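PDB 3U3G: ribonuclease H from Uncultured organism, which probably cleaves the RNA strand of RNA-DNA hybrids, as a member of the type 1 ribonuclease H family. Local coordinates for residues Tyr7-Ala12 against Glu122-Ala127; Glu49-Ile54 against Lys97-Lys102; Val72-Asp77 against Pro112-Val117. All coordinates share one frame; numbering follows the deposited sequence. Where two conformers were deposited one is given.

Contact 1 (Tyr7-Ala12 against Glu122-Ala127)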
loop_
_atom_site.group_PDB
_atom_site.type_symbol
_atom_site.label_atom_id
_atom_site.label_comp_id
_atom_site.label_asym_id
_atom_site.label_seq_id
_atom_site.Cartn_x
_atom_site.Cartn_y
_atom_site.Cartn_z
ATOM N N TYR A 7 3.335 -4.739 -3.306
ATOM C CA TYR A 7 4.235 -3.746 -2.713
ATOM C C TYR A 7 3.508 -2.414 -2.705
ATOM O O TYR A 7 2.916 -2.021 -3.719
ATOM C CB TYR A 7 5.501 -3.568 -3.560
ATOM C CG TYR A 7 6.272 -4.841 -3.811
ATOM C CD1 TYR A 7 5.774 -5.818 -4.673
ATOM C CD2 TYR A 7 7.419 -5.130 -3.079
ATOM C CE1 TYR A 7 6.484 -6.993 -4.918
ATOM C CE2 TYR A 7 8.125 -6.308 -3.306
ATOM C CZ TYR A 7 7.626 -7.249 -4.178
ATOM O OH TYR A 7 8.289 -8.462 -4.362
ATOM N N THR A 8 3.574 -1.695 -1.597
ATOM C CA THR A 8 2.987 -0.361 -1.575
ATOM C C THR A 8 3.972 0.672 -1.088
ATOM O O THR A 8 4.881 0.358 -0.316
ATOM C CB THR A 8 1.707 -0.270 -0.713
ATOM O OG1 THR A 8 2.043 -0.437 0.672
ATOM C CG2 THR A 8 0.685 -1.339 -1.121
ATOM N N ASP A 9 3.776 1.905 -1.527
ATOM C CA ASP A 9 4.494 3.046 -0.978
ATOM C C ASP A 9 3.629 4.290 -1.168
ATOM O O ASP A 9 2.779 4.357 -2.069
ATOM C CB ASP A 9 5.848 3.221 -1.690
ATOM C CG ASP A 9 6.842 4.071 -0.897
ATOM O OD1 ASP A 9 6.625 4.329 0.305
ATOM O OD2 ASP A 9 7.867 4.475 -1.489
ATOM N N GLY A 10 3.842 5.278 -0.309
ATOM C CA GLY A 10 3.223 6.581 -0.463
ATOM C C GLY A 10 4.204 7.631 -0.003
ATOM O O GLY A 10 5.054 7.367 0.846
ATOM N N GLY A 11 4.098 8.817 -0.573
ATOM C CA GLY A 11 4.984 9.908 -0.192
ATOM C C GLY A 11 4.333 11.249 -0.409
ATOM O O GLY A 11 3.484 11.407 -1.288
ATOM N N ALA A 12 4.814 12.241 0.297
ATOM C CA ALA A 12 4.449 13.617 0.057
ATOM C C ALA A 12 5.691 14.536 0.006
ATOM O O ALA A 12 6.625 14.332 0.681
ATOM C CB ALA A 12 3.504 14.092 1.137
ATOM N N GLU A 122 15.539 -0.759 -0.480
ATOM C CA GLU A 122 16.042 -1.139 -1.801
ATOM C C GLU A 122 15.079 -2.060 -2.543
ATOM O O GLU A 122 15.064 -2.101 -3.772
ATOM C CB GLU A 122 17.405 -1.832 -1.673
ATOM C CG GLU A 122 18.531 -0.929 -1.173
ATOM C CD GLU A 122 18.297 -0.408 0.239
ATOM O OE1 GLU A 122 17.782 -1.170 1.090
ATOM O OE2 GLU A 122 18.668 0.756 0.509
ATOM N N LYS A 123 14.394 -2.918 -1.796
ATOM C CA LYS A 123 13.476 -3.874 -2.394
ATOM C C LYS A 123 12.142 -3.231 -2.792
ATOM O O LYS A 123 11.326 -3.858 -3.450
ATOM C CB LYS A 123 13.231 -5.043 -1.440
ATOM C CG LYS A 123 14.433 -5.961 -1.267
ATOM C CD LYS A 123 14.702 -6.762 -2.528
ATOM C CE LYS A 123 13.907 -8.059 -2.538
ATOM N NZ LYS A 123 14.580 -9.125 -3.336
ATOM N N ASN A 124 11.901 -2.001 -2.347
ATOM C CA ASN A 124 10.650 -1.325 -2.680
ATOM C C ASN A 124 10.804 -0.186 -3.693
ATOM O O ASN A 124 9.952 0.712 -3.772
ATOM C CB ASN A 124 9.962 -0.825 -1.408
ATOM C CG ASN A 124 8.449 -0.768 -1.547
ATOM O OD1 ASN A 124 7.871 -1.478 -2.369
ATOM N ND2 ASN A 124 7.800 -0.061 -0.628
ATOM N N ALA A 125 11.861 -0.241 -4.504
ATOM C CA ALA A 125 12.180 0.865 -5.392
ATOM C C ALA A 125 11.122 1.106 -6.471
ATOM O O ALA A 125 10.852 2.244 -6.822
ATOM C CB ALA A 125 13.557 0.683 -6.020
ATOM N N ARG A 126 10.468 0.048 -6.943
ATOM C CA ARG A 126 9.454 0.215 -7.985
ATOM C C ARG A 126 8.262 1.054 -7.494
ATOM O O ARG A 126 7.849 2.017 -8.145
ATOM C CB ARG A 126 8.953 -1.139 -8.484
ATOM C CG ARG A 126 9.890 -1.850 -9.440
ATOM C CD ARG A 126 9.347 -3.229 -9.781
ATOM N NE ARG A 126 8.141 -3.168 -10.608
ATOM C CZ ARG A 126 7.489 -4.245 -11.038
ATOM N NH1 ARG A 126 7.805 -5.436 -10.546
ATOM N NH2 ARG A 126 6.455 -4.127 -11.867
ATOM N N ALA A 127 7.720 0.679 -6.340
ATOM C CA ALA A 127 6.605 1.432 -5.765
ATOM C C ALA A 127 7.002 2.881 -5.501
ATOM O O ALA A 127 6.197 3.790 -5.680
ATOM C CB ALA A 127 6.098 0.760 -4.505
#

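Contact 2 (Glu49-Ile54 against Lys97-Lys102)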
loop_
_atom_site.group_PDB
_atom_site.type_symbol
_atom_site.label_atom_id
_atom_site.label_comp_id
_atom_site.label_asym_id
_atom_site.label_seq_id
_atom_site.Cartn_x
_atom_site.Cartn_y
_atom_site.Cartn_z
ATOM N N GLU A 49 1.164 6.852 2.810
ATOM C CA GLU A 49 1.448 5.428 2.956
ATOM C C GLU A 49 0.169 4.637 3.220
ATOM O O GLU A 49 -0.016 3.526 2.708
ATOM C CB GLU A 49 2.439 5.173 4.097
ATOM C CG GLU A 49 3.898 5.558 3.804
ATOM C CD GLU A 49 4.781 4.373 3.387
ATOM O OE1 GLU A 49 4.265 3.356 2.864
ATOM O OE2 GLU A 49 6.016 4.481 3.539
ATOM N N TYR A 50 -0.686 5.173 4.091
ATOM C CA TYR A 50 -1.938 4.489 4.416
ATOM C C TYR A 50 -2.899 4.501 3.230
ATOM O O TYR A 50 -3.528 3.484 2.937
ATOM C CB TYR A 50 -2.614 5.139 5.623
ATOM C CG TYR A 50 -2.167 4.621 6.978
ATOM C CD1 TYR A 50 -0.824 4.441 7.280
ATOM C CD2 TYR A 50 -3.088 4.384 7.989
ATOM C CE1 TYR A 50 -0.426 3.979 8.529
ATOM C CE2 TYR A 50 -2.688 4.002 9.249
ATOM C CZ TYR A 50 -1.360 3.771 9.508
ATOM O OH TYR A 50 -0.980 3.293 10.754
ATOM N N GLU A 51 -2.923 5.602 2.489
ATOM C CA GLU A 51 -3.763 5.664 1.293
ATOM C C GLU A 51 -3.298 4.655 0.244
ATOM O O GLU A 51 -4.110 4.126 -0.509
ATOM C CB GLU A 51 -3.783 7.076 0.700
ATOM C CG GLU A 51 -4.516 8.140 1.505
ATOM C CD GLU A 51 -6.035 8.053 1.398
ATOM O OE1 GLU A 51 -6.585 6.992 0.989
ATOM O OE2 GLU A 51 -6.687 9.045 1.806
ATOM N N ALA A 52 -1.996 4.403 0.155
ATOM C CA ALA A 52 -1.510 3.431 -0.808
ATOM C C ALA A 52 -1.988 2.027 -0.463
ATOM O O ALA A 52 -2.377 1.261 -1.351
ATOM C CB ALA A 52 0.013 3.474 -0.885
ATOM N N LEU A 53 -2.030 1.701 0.833
ATOM C CA LEU A 53 -2.625 0.434 1.259
ATOM C C LEU A 53 -4.121 0.356 0.909
ATOM O O LEU A 53 -4.598 -0.691 0.461
ATOM C CB LEU A 53 -2.430 0.211 2.764
ATOM C CG LEU A 53 -1.017 -0.055 3.263
ATOM C CD1 LEU A 53 -0.958 0.152 4.773
ATOM C CD2 LEU A 53 -0.628 -1.477 2.899
ATOM N N ILE A 54 -4.861 1.428 1.196
ATOM C CA ILE A 54 -6.280 1.460 0.849
ATOM C C ILE A 54 -6.489 1.232 -0.660
ATOM O O ILE A 54 -7.331 0.441 -1.064
ATOM C CB ILE A 54 -6.917 2.766 1.329
ATOM C CG1 ILE A 54 -6.915 2.787 2.861
ATOM C CG2 ILE A 54 -8.329 2.909 0.782
ATOM C CD1 ILE A 54 -7.291 4.120 3.453
ATOM N N LYS A 97 -5.632 7.368 12.793
ATOM C CA LYS A 97 -6.466 6.414 13.532
ATOM C C LYS A 97 -7.738 6.018 12.784
ATOM O O LYS A 97 -8.079 4.831 12.700
ATOM C CB LYS A 97 -6.779 6.950 14.940
ATOM C CG LYS A 97 -5.556 6.926 15.867
ATOM C CD LYS A 97 -5.936 6.786 17.329
ATOM C CE LYS A 97 -4.714 6.955 18.217
ATOM N NZ LYS A 97 -5.084 7.184 19.643
ATOM N N GLU A 98 -8.315 6.955 12.052
ATOM C CA GLU A 98 -9.499 6.625 11.290
ATOM C C GLU A 98 -9.186 5.743 10.083
ATOM O O GLU A 98 -9.821 4.700 9.893
ATOM C CB GLU A 98 -10.323 7.868 10.941
ATOM C CG GLU A 98 -11.394 8.165 11.993
ATOM C CD GLU A 98 -11.959 9.568 11.913
ATOM O OE1 GLU A 98 -12.250 10.149 12.986
ATOM O OE2 GLU A 98 -12.307 9.992 10.795
ATOM N N LYS A 99 -8.102 6.049 9.374
ATOM C CA LYS A 99 -7.692 5.210 8.261
ATOM C C LYS A 99 -7.219 3.832 8.714
ATOM O O LYS A 99 -7.460 2.822 8.047
ATOM C CB LYS A 99 -6.637 5.913 7.404
ATOM C CG LYS A 99 -7.220 7.030 6.542
ATOM C CD LYS A 99 -6.138 7.988 6.038
ATOM C CE LYS A 99 -6.740 9.324 5.590
ATOM N NZ LYS A 99 -7.756 9.165 4.534
ATOM N N PHE A 100 -6.608 3.769 9.893
ATOM C CA PHE A 100 -6.178 2.490 10.415
ATOM C C PHE A 100 -7.373 1.554 10.617
ATOM O O PHE A 100 -7.346 0.380 10.241
ATOM C CB PHE A 100 -5.452 2.677 11.753
ATOM C CG PHE A 100 -4.905 1.405 12.317
ATOM C CD1 PHE A 100 -3.707 0.891 11.839
ATOM C CD2 PHE A 100 -5.699 0.595 13.106
ATOM C CE1 PHE A 100 -3.251 -0.348 12.251
ATOM C CE2 PHE A 100 -5.239 -0.648 13.524
ATOM C CZ PHE A 100 -4.016 -1.116 13.088
ATOM N N ALA A 101 -8.423 2.080 11.251
ATOM C CA ALA A 101 -9.637 1.297 11.486
ATOM C C ALA A 101 -10.318 0.876 10.185
ATOM O O ALA A 101 -10.773 -0.258 10.033
ATOM C CB ALA A 101 -10.614 2.092 12.360
ATOM N N LYS A 102 -10.293 1.783 9.218
ATOM C CA LYS A 102 -10.892 1.514 7.915
ATOM C C LYS A 102 -10.151 0.377 7.195
ATOM O O LYS A 102 -10.773 -0.594 6.764
ATOM C CB LYS A 102 -10.841 2.787 7.080
ATOM C CG LYS A 102 -11.270 2.612 5.631
ATOM C CD LYS A 102 -11.338 3.948 4.912
ATOM C CE LYS A 102 -11.504 3.742 3.409
ATOM N NZ LYS A 102 -11.648 5.051 2.690
#

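Contact 3 (Val72-Asp77 against Pro112-Val117)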
loop_
_atom_site.group_PDB
_atom_site.type_symbol
_atom_site.label_atom_id
_atom_site.label_comp_id
_atom_site.label_asym_id
_atom_site.label_seq_id
_atom_site.Cartn_x
_atom_site.Cartn_y
_atom_site.Cartn_z
ATOM N N VAL A 72 -2.329 -13.861 -0.127
ATOM C CA VAL A 72 -1.954 -12.479 -0.435
ATOM C C VAL A 72 -0.954 -11.967 0.606
ATOM O O VAL A 72 -1.180 -12.087 1.815
ATOM C CB VAL A 72 -3.195 -11.553 -0.444
ATOM C CG1 VAL A 72 -2.796 -10.149 -0.834
ATOM C CG2 VAL A 72 -4.253 -12.086 -1.399
ATOM N N GLU A 73 0.087 -11.301 0.138
ATOM C CA GLU A 73 1.113 -10.752 1.012
ATOM C C GLU A 73 1.362 -9.308 0.591
ATOM O O GLU A 73 1.491 -9.027 -0.607
ATOM C CB GLU A 73 2.386 -11.589 0.858
ATOM C CG GLU A 73 3.616 -11.090 1.587
ATOM C CD GLU A 73 4.734 -12.106 1.538
ATOM O OE1 GLU A 73 4.519 -13.248 1.987
ATOM O OE2 GLU A 73 5.858 -11.730 1.179
ATOM N N VAL A 74 1.454 -8.410 1.572
ATOM C CA VAL A 74 1.784 -7.005 1.325
ATOM C C VAL A 74 3.154 -6.700 1.908
ATOM O O VAL A 74 3.407 -6.993 3.083
ATOM C CB VAL A 74 0.752 -6.063 1.977
ATOM C CG1 VAL A 74 1.241 -4.613 1.887
ATOM C CG2 VAL A 74 -0.597 -6.208 1.315
ATOM N N ARG A 75 4.063 -6.262 1.044
ATOM C CA ARG A 75 5.429 -5.905 1.406
ATOM C C ARG A 75 5.598 -4.397 1.466
ATOM O O ARG A 75 5.178 -3.676 0.559
ATOM C CB ARG A 75 6.410 -6.499 0.395
ATOM C CG ARG A 75 6.362 -8.017 0.400
ATOM C CD ARG A 75 7.227 -8.655 -0.673
ATOM N NE ARG A 75 7.143 -10.116 -0.579
ATOM C CZ ARG A 75 7.817 -10.956 -1.358
ATOM N NH1 ARG A 75 8.625 -10.486 -2.295
ATOM N NH2 ARG A 75 7.603 -12.265 -1.249
ATOM N N MET A 76 6.142 -3.913 2.576
ATOM C CA MET A 76 6.332 -2.485 2.784
ATOM C C MET A 76 7.724 -2.266 3.329
ATOM O O MET A 76 8.200 -3.055 4.145
ATOM C CB MET A 76 5.337 -1.984 3.824
ATOM C CG MET A 76 3.888 -2.237 3.466
ATOM S SD MET A 76 2.761 -1.685 4.753
ATOM C CE MET A 76 2.224 -0.108 4.105
ATOM N N ASP A 77 8.326 -1.132 2.992
ATOM C CA ASP A 77 9.638 -0.821 3.534
ATOM C C ASP A 77 9.613 0.030 4.801
ATOM O O ASP A 77 10.665 0.280 5.394
ATOM C CB ASP A 77 10.588 -0.257 2.460
ATOM C CG ASP A 77 10.193 1.135 1.975
ATOM O OD1 ASP A 77 9.005 1.322 1.658
ATOM O OD2 ASP A 77 11.106 1.875 1.531
ATOM N N PRO A 112 -9.047 -11.770 4.656
ATOM C CA PRO A 112 -8.731 -11.909 6.077
ATOM C C PRO A 112 -7.435 -12.681 6.345
ATOM O O PRO A 112 -6.861 -12.561 7.434
ATOM C CB PRO A 112 -9.937 -12.688 6.631
ATOM C CG PRO A 112 -10.580 -13.303 5.432
ATOM C CD PRO A 112 -10.381 -12.300 4.339
ATOM N N ASN A 113 -6.896 -13.337 5.326
ATOM C CA ASN A 113 -5.615 -14.013 5.502
ATOM C C ASN A 113 -4.427 -13.263 4.921
ATOM O O ASN A 113 -3.319 -13.786 4.891
ATOM C CB ASN A 113 -5.677 -15.427 4.942
ATOM C CG ASN A 113 -6.745 -16.262 5.610
ATOM O OD1 ASN A 113 -6.873 -16.259 6.840
ATOM N ND2 ASN A 113 -7.620 -16.847 4.799
ATOM N N LEU A 114 -4.648 -12.019 4.509
ATOM C CA LEU A 114 -3.562 -11.115 4.131
ATOM C C LEU A 114 -2.476 -11.116 5.191
ATOM O O LEU A 114 -2.779 -10.961 6.380
ATOM C CB LEU A 114 -4.105 -9.692 3.983
ATOM C CG LEU A 114 -3.095 -8.610 3.599
ATOM C CD1 LEU A 114 -2.548 -8.905 2.210
ATOM C CD2 LEU A 114 -3.742 -7.242 3.654
ATOM N N VAL A 115 -1.219 -11.179 4.766
ATOM C CA VAL A 115 -0.089 -10.987 5.672
ATOM C C VAL A 115 0.770 -9.814 5.253
ATOM O O VAL A 115 0.766 -9.422 4.088
ATOM C CB VAL A 115 0.780 -12.231 5.831
ATOM C CG1 VAL A 115 -0.026 -13.365 6.431
ATOM C CG2 VAL A 115 1.379 -12.637 4.516
ATOM N N PHE A 116 1.390 -9.175 6.232
ATOM C CA PHE A 116 2.291 -8.050 6.007
ATOM C C PHE A 116 3.740 -8.471 6.236
ATOM O O PHE A 116 4.041 -9.242 7.165
ATOM C CB PHE A 116 1.951 -6.904 6.963
ATOM C CG PHE A 116 0.611 -6.273 6.702
ATOM C CD1 PHE A 116 0.518 -5.143 5.902
ATOM C CD2 PHE A 116 -0.525 -6.722 7.353
ATOM C CE1 PHE A 116 -0.713 -4.563 5.645
ATOM C CE2 PHE A 116 -1.769 -6.154 7.074
ATOM C CZ PHE A 116 -1.848 -5.079 6.218
ATOM N N VAL A 117 4.640 -7.951 5.409
ATOM C CA VAL A 117 6.054 -8.282 5.486
ATOM C C VAL A 117 6.892 -7.020 5.347
ATOM O O VAL A 117 6.694 -6.240 4.415
ATOM C CB VAL A 117 6.458 -9.258 4.362
ATOM C CG1 VAL A 117 7.964 -9.469 4.339
ATOM C CG2 VAL A 117 5.749 -10.592 4.541
HETATM O O HOH W 1 -1.726 -14.831 2.827
#

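Contact 1 (Tyr7-Ala12 against Glu122-Ala127)
One hydrogen bond joins the segments, and it uses a backbone acceptor on the strand. Asn124, at the position just before helix 125-139, spends its amide on the strand rather than on capping the helix. With CG anti to the backbone N (chi1 -151°), the side chain reaches Thr8, and ND2 donates to Thr8 O over 3.0 Å. The bond is nearly straight, 164° at the hydrogen, and the acceptor lies in the amide plane of Asn124, although ND2 itself stands above the carbonyl plane of Thr8. ND2 also bonds to Asp77, so two partners fix the rotation of the amide. An asparagine suits this place because it is short and carries a donor with two hydrogens.

The other end of the amide meets carbon. Asn124 OD1 comes within 3.4 Å of Tyr7 CB and sits at the edge of the ring, near its plane, with amide and ring planes 35° apart. Tyr7 and Asn124 run past each other in opposite directions. Further along the ring, Tyr7 CE2 passes 4.0 Å from Lys123 O, and the hydroxyl, beyond the contact, makes a weak hydrogen bond with Arg75.

Apolar packing is supplied by Ala127, whose CB lies 3.7 Å from Asp9 CB and 4.5 Å from Tyr7 CB. A methyl group is small enough to let the helix settle close to the strand: the CA atoms of Asp9 and Ala127 are 5.5 Å apart.

Charge gathers around Asp9. Its OD1 takes a weak bond from Gly10 N and lies close to Glu49, while its side chain also touches Asp77 and Asp128. Such crowding probably raises the proton affinity of these acids and favours cations; it is consistent with the four-acid, metal-binding active site of type 1 ribonucleases H.

Contact 2 (Glu49-Ile54 against Lys97-Lys102)
Helices 45-60 and 94-110 run nearly parallel here, their short segments inclined by 21° with axes 10.4 Å apart at closest approach and the nearest CA atoms, those of Tyr50 and Lys99, 7.0 Å from each other. This is helix-on-helix packing within the ribonuclease H fold: helix 45-60 rests on the central sheet through Leu53, and helix 94-110 packs against it.

Tyr50 fills the buried side of the interface. Its CG is anti to the carbonyl carbon, and the ring leans across toward the other helix so that one edge meets it: Tyr50 CD2 lies 3.9 Å from Lys99 CB, and Tyr50 CE2 is 4.0 Å from Phe100 CB. Further out, the hydroxyl comes up to the edge of the Phe100 ring, with Tyr50 OH 3.8 Å from Phe100 CD1. A tyrosine fits because its apolar ring can be buried while the polar tip finds a partner, a hydrogen bond with Gln84 of helix 79-85. Met85 of the same helix touches both aromatic residues.

Toward solvent the contact changes character. Ile54 CD1 lies 4.2 Å from Lys99 CG, and its CG2 branch meets the CE methylene of Lys102, so the methylenes of two lysines serve as apolar surface and their ammonium groups lie beyond them. Lysine is well suited to such a border, having a long hydrocarbon stem beneath its ammonium group.

A salt bridge closes this side. Glu51 turns at chi2 (-76°) and Lys99 at chi4 (-58°), which brings their ends together across the gap between the helices. Lys102 adds a second positive charge nearby, without touching the carboxylate. Lys99 NZ donates to Glu51 OE2 over 2.9 Å, approaching from above the carboxylate plane.

Contact 3 (Val72-Asp77 against Pro112-Val117)
Strands 71-76 and 115-118 pair in parallel, the latter closing one side of the sheet. Glu73 stands opposite Val115, Val74 opposite Phe116 and Arg75 opposite Val117. Val115 N and Val117 N donate to Val72 O and Val74 O, while Val74 N and Met76 N donate back to Val115 O and Val117 O; Val74 N to Val115 O is the straightest, 2.8 Å long with 170° at the hydrogen. Where the pairing starts, a water donates to both Val72 O and Asn113 O.

Glu73 shows how a charged residue can lie against valines. Its CB meets Val115 CG2 at 3.9 Å. CG, anti to the backbone N, carries the chain outward over the neighbouring strand, 3.7 Å from Val117 CG2. CD lies across the same methyl at 3.5 Å, and OE1 has both valines beside it. OE2 ends the chain and accepts from Arg75 NE over 2.7 Å, in the plane of the guanidinium and through its anti lone pair; Arg75 NH2 adds a weak bond to the same oxygen. The extended arginine stem runs alongside Val117.

Val74, Phe116 and Met76 line the opposite face, together with Leu114. In the conformer described, Leu114 CD1 is wedged between two methyls, 3.3 Å from Val72 CG1 and 3.4 Å from Val74 CG2, both tight. The sulphur of Met76 lies 5.5 Å from the centroid of the Phe116 ring, an oblique Met-aromatic contact, and Leu53 of helix 45-60 touches Val74, Met76 and Phe116.

The two faces differ in chemistry: one is apolar and takes up the helices, whereas on the other a salt bridge between Glu73 and Arg75, two residues apart on one strand and so on the same face, lies over branched aliphatic side chains and probably leaves that patch near neutral.

Overall arrangement
From the N terminus the chain lays down strand 3-12, half of contact 1, whose partner at 122-127 comes only after nearly all the rest of the fold, so this contact closes the longest loop and encloses the other two. Helix 45-60 then supplies the first half of contact 2 and strand 71-76 that of contact 3; helix 94-110 completes contact 2 before strand 115-118 completes contact 3, so these two loops cross. Contact 3 adds the last strand, contact 2 stacks two helices over the sheet, and contact 1 seats the C-terminal helix. Leu53 joins contact 2 to contact 3, while Asp9, Glu49 and Asp77 bring acids from all three together.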